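Local coordinates for putative periplasmic protein (Wolinella succinogenes, PDB 3KN3) that probably acts as a periplasmic substrate-binding protein, possibly serving an ABC-type tungstate transporter, and is known to bind glutathione in its ligand site, at residues A[55-60]-A[219-224]. Numbering follows the deposited sequence.
Sequences VDVVFV and KGAKQF
Val57 pushes one methyl, CG1, against the side of the Ala221 methyl, and this one point carries most of the meeting between helix 218-229 and the start of strand 57-60. Taking the helix from its beginning, Gly220 makes no contact with 55-60; its N-H is bonded to Asp217 OD1, just ahead of the helix. Asp56 ties into the same corner: OD1 takes the backbone N-H of Asp217 and is hydrogen-bonded to O1 of a glycerol, probably from the crystallisation liquor, while OD2 takes the backbone N-H of Arg8 in the neighbouring strand, so both carboxylate oxygens are engaged.

Next comes Ala221, whose CA is 6.0 Å from the CA of Asp56. Val57 CG1 points almost straight at the flank of its methyl, 3.3 Å from Ala221 CB, tight for two methyl groups, and 3.8 Å from Ala221 CA; Ala221 CB also lies 3.9 Å from Asp56 O. Val57 reaches it because CG1 stands anti to its own carbonyl carbon (chi1 -66°), extending toward the helix, while CG2 is left in the cramped site between backbone N and carbonyl carbon. The same alanine also packs on Ala207 of the adjacent strand.

A turn later, Phe224 heads back to the sheet. Its CD2 stops 5.0 Å from Val57 CG2, and the ring settles instead against Leu7 and Ile205, with Tyr28 edge-to-face.

The Cys53-Cys213 disulfide ties together the chain leading into strand and helix. Strand 57-60, parallel to 6-12 and antiparallel to 202-208, with a helix set against its beginning, belongs to the alpha/beta lobe of a periplasmic binding protein fold.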
loop_
_atom_site.group_PDB
_atom_site.type_symbol
_atom_site.label_atom_id
_atom_site.label_comp_id
_atom_site.label_asym_id
_atom_site.label_seq_id
_atom_site.Cartn_x
_atom_site.Cartn_y
_atom_site.Cartn_z
ATOM N N VAL A 55 7.261 19.370 9.781
ATOM C CA VAL A 55 6.051 18.742 10.268
ATOM C C VAL A 55 6.284 18.014 11.582
ATOM O O VAL A 55 7.408 17.944 12.073
ATOM C CB VAL A 55 5.445 17.804 9.226
ATOM C CG1 VAL A 55 4.885 18.604 8.059
ATOM C CG2 VAL A 55 6.476 16.783 8.758
ATOM N N ASP A 56 5.208 17.493 12.157
ATOM C CA ASP A 56 5.308 16.733 13.392
ATOM C C ASP A 56 5.456 15.249 13.090
ATOM O O ASP A 56 6.212 14.554 13.760
ATOM C CB ASP A 56 4.085 16.994 14.264
ATOM C CG ASP A 56 3.822 18.490 14.465
ATOM O OD1 ASP A 56 4.775 19.212 14.864
ATOM O OD2 ASP A 56 2.670 18.934 14.215
ATOM N N VAL A 57 4.733 14.783 12.070
ATOM C CA VAL A 57 4.778 13.388 11.646
ATOM C C VAL A 57 4.775 13.246 10.138
ATOM O O VAL A 57 4.352 14.137 9.413
ATOM C CB VAL A 57 3.577 12.547 12.159
ATOM C CG1 VAL A 57 3.613 12.417 13.651
ATOM C CG2 VAL A 57 2.266 13.147 11.672
ATOM N N VAL A 58 5.196 12.065 9.707
ATOM C CA VAL A 58 5.384 11.724 8.316
ATOM C C VAL A 58 4.579 10.443 8.050
ATOM O O VAL A 58 4.488 9.566 8.912
ATOM C CB VAL A 58 6.904 11.551 8.038
ATOM C CG1 VAL A 58 7.178 10.310 7.261
ATOM C CG2 VAL A 58 7.467 12.786 7.343
ATOM N N PHE A 59 3.957 10.346 6.883
ATOM C CA PHE A 59 3.043 9.240 6.620
ATOM C C PHE A 59 3.196 8.748 5.195
ATOM O O PHE A 59 2.683 9.363 4.262
ATOM C CB PHE A 59 1.612 9.685 6.856
ATOM C CG PHE A 59 0.629 8.564 6.926
ATOM C CD1 PHE A 59 0.992 7.336 7.449
ATOM C CD2 PHE A 59 -0.671 8.738 6.483
ATOM C CE1 PHE A 59 0.063 6.285 7.534
ATOM C CE2 PHE A 59 -1.602 7.700 6.560
ATOM C CZ PHE A 59 -1.233 6.472 7.095
ATOM N N VAL A 60 3.898 7.633 5.029
ATOM C CA VAL A 60 4.334 7.217 3.707
ATOM C C VAL A 60 4.115 5.732 3.434
ATOM O O VAL A 60 3.537 4.992 4.245
ATOM C CB VAL A 60 5.825 7.569 3.465
ATOM C CG1 VAL A 60 6.038 9.091 3.511
ATOM C CG2 VAL A 60 6.731 6.855 4.486
ATOM N N LYS A 219 4.846 15.439 21.409
ATOM C CA LYS A 219 3.716 15.016 22.210
ATOM C C LYS A 219 2.520 14.708 21.325
ATOM O O LYS A 219 1.960 13.609 21.388
ATOM C CB LYS A 219 3.371 16.073 23.252
ATOM C CG LYS A 219 4.288 15.989 24.454
ATOM C CD LYS A 219 3.984 17.044 25.501
ATOM C CE LYS A 219 4.899 16.873 26.729
ATOM N NZ LYS A 219 4.536 17.867 27.766
ATOM N N GLY A 220 2.157 15.671 20.479
ATOM C CA GLY A 220 1.065 15.490 19.551
ATOM C C GLY A 220 1.291 14.272 18.672
ATOM O O GLY A 220 0.366 13.514 18.406
ATOM N N ALA A 221 2.528 14.080 18.227
ATOM C CA ALA A 221 2.859 12.942 17.377
ATOM C C ALA A 221 2.660 11.606 18.099
ATOM O O ALA A 221 2.015 10.685 17.579
ATOM C CB ALA A 221 4.296 13.073 16.851
ATOM N N LYS A 222 3.217 11.497 19.302
ATOM C CA LYS A 222 3.094 10.265 20.066
ATOM C C LYS A 222 1.624 9.957 20.418
ATOM O O LYS A 222 1.187 8.800 20.413
ATOM C CB LYS A 222 3.976 10.333 21.317
ATOM C CG LYS A 222 3.755 9.225 22.306
ATOM C CD LYS A 222 4.558 7.973 21.987
ATOM C CE LYS A 222 4.307 6.894 23.055
ATOM N NZ LYS A 222 4.114 7.479 24.438
ATOM N N GLN A 223 0.852 10.998 20.699
ATOM C CA GLN A 223 -0.559 10.802 21.002
ATOM C C GLN A 223 -1.305 10.188 19.817
ATOM O O GLN A 223 -2.060 9.228 19.961
ATOM C CB GLN A 223 -1.204 12.119 21.403
ATOM C CG GLN A 223 -2.664 11.999 21.774
ATOM C CD GLN A 223 -3.311 13.362 22.007
ATOM O OE1 GLN A 223 -2.894 14.110 22.889
ATOM N NE2 GLN A 223 -4.322 13.691 21.199
ATOM N N PHE A 224 -1.079 10.740 18.636
ATOM C CA PHE A 224 -1.716 10.223 17.443
ATOM C C PHE A 224 -1.309 8.783 17.172
ATOM O O PHE A 224 -2.135 7.947 16.820
ATOM C CB PHE A 224 -1.347 11.088 16.254
ATOM C CG PHE A 224 -1.916 10.604 14.974
ATOM C CD1 PHE A 224 -3.285 10.581 14.784
ATOM C CD2 PHE A 224 -1.092 10.176 13.956
ATOM C CE1 PHE A 224 -3.821 10.141 13.593
ATOM C CE2 PHE A 224 -1.622 9.736 12.762
ATOM C CZ PHE A 224 -2.988 9.718 12.581
#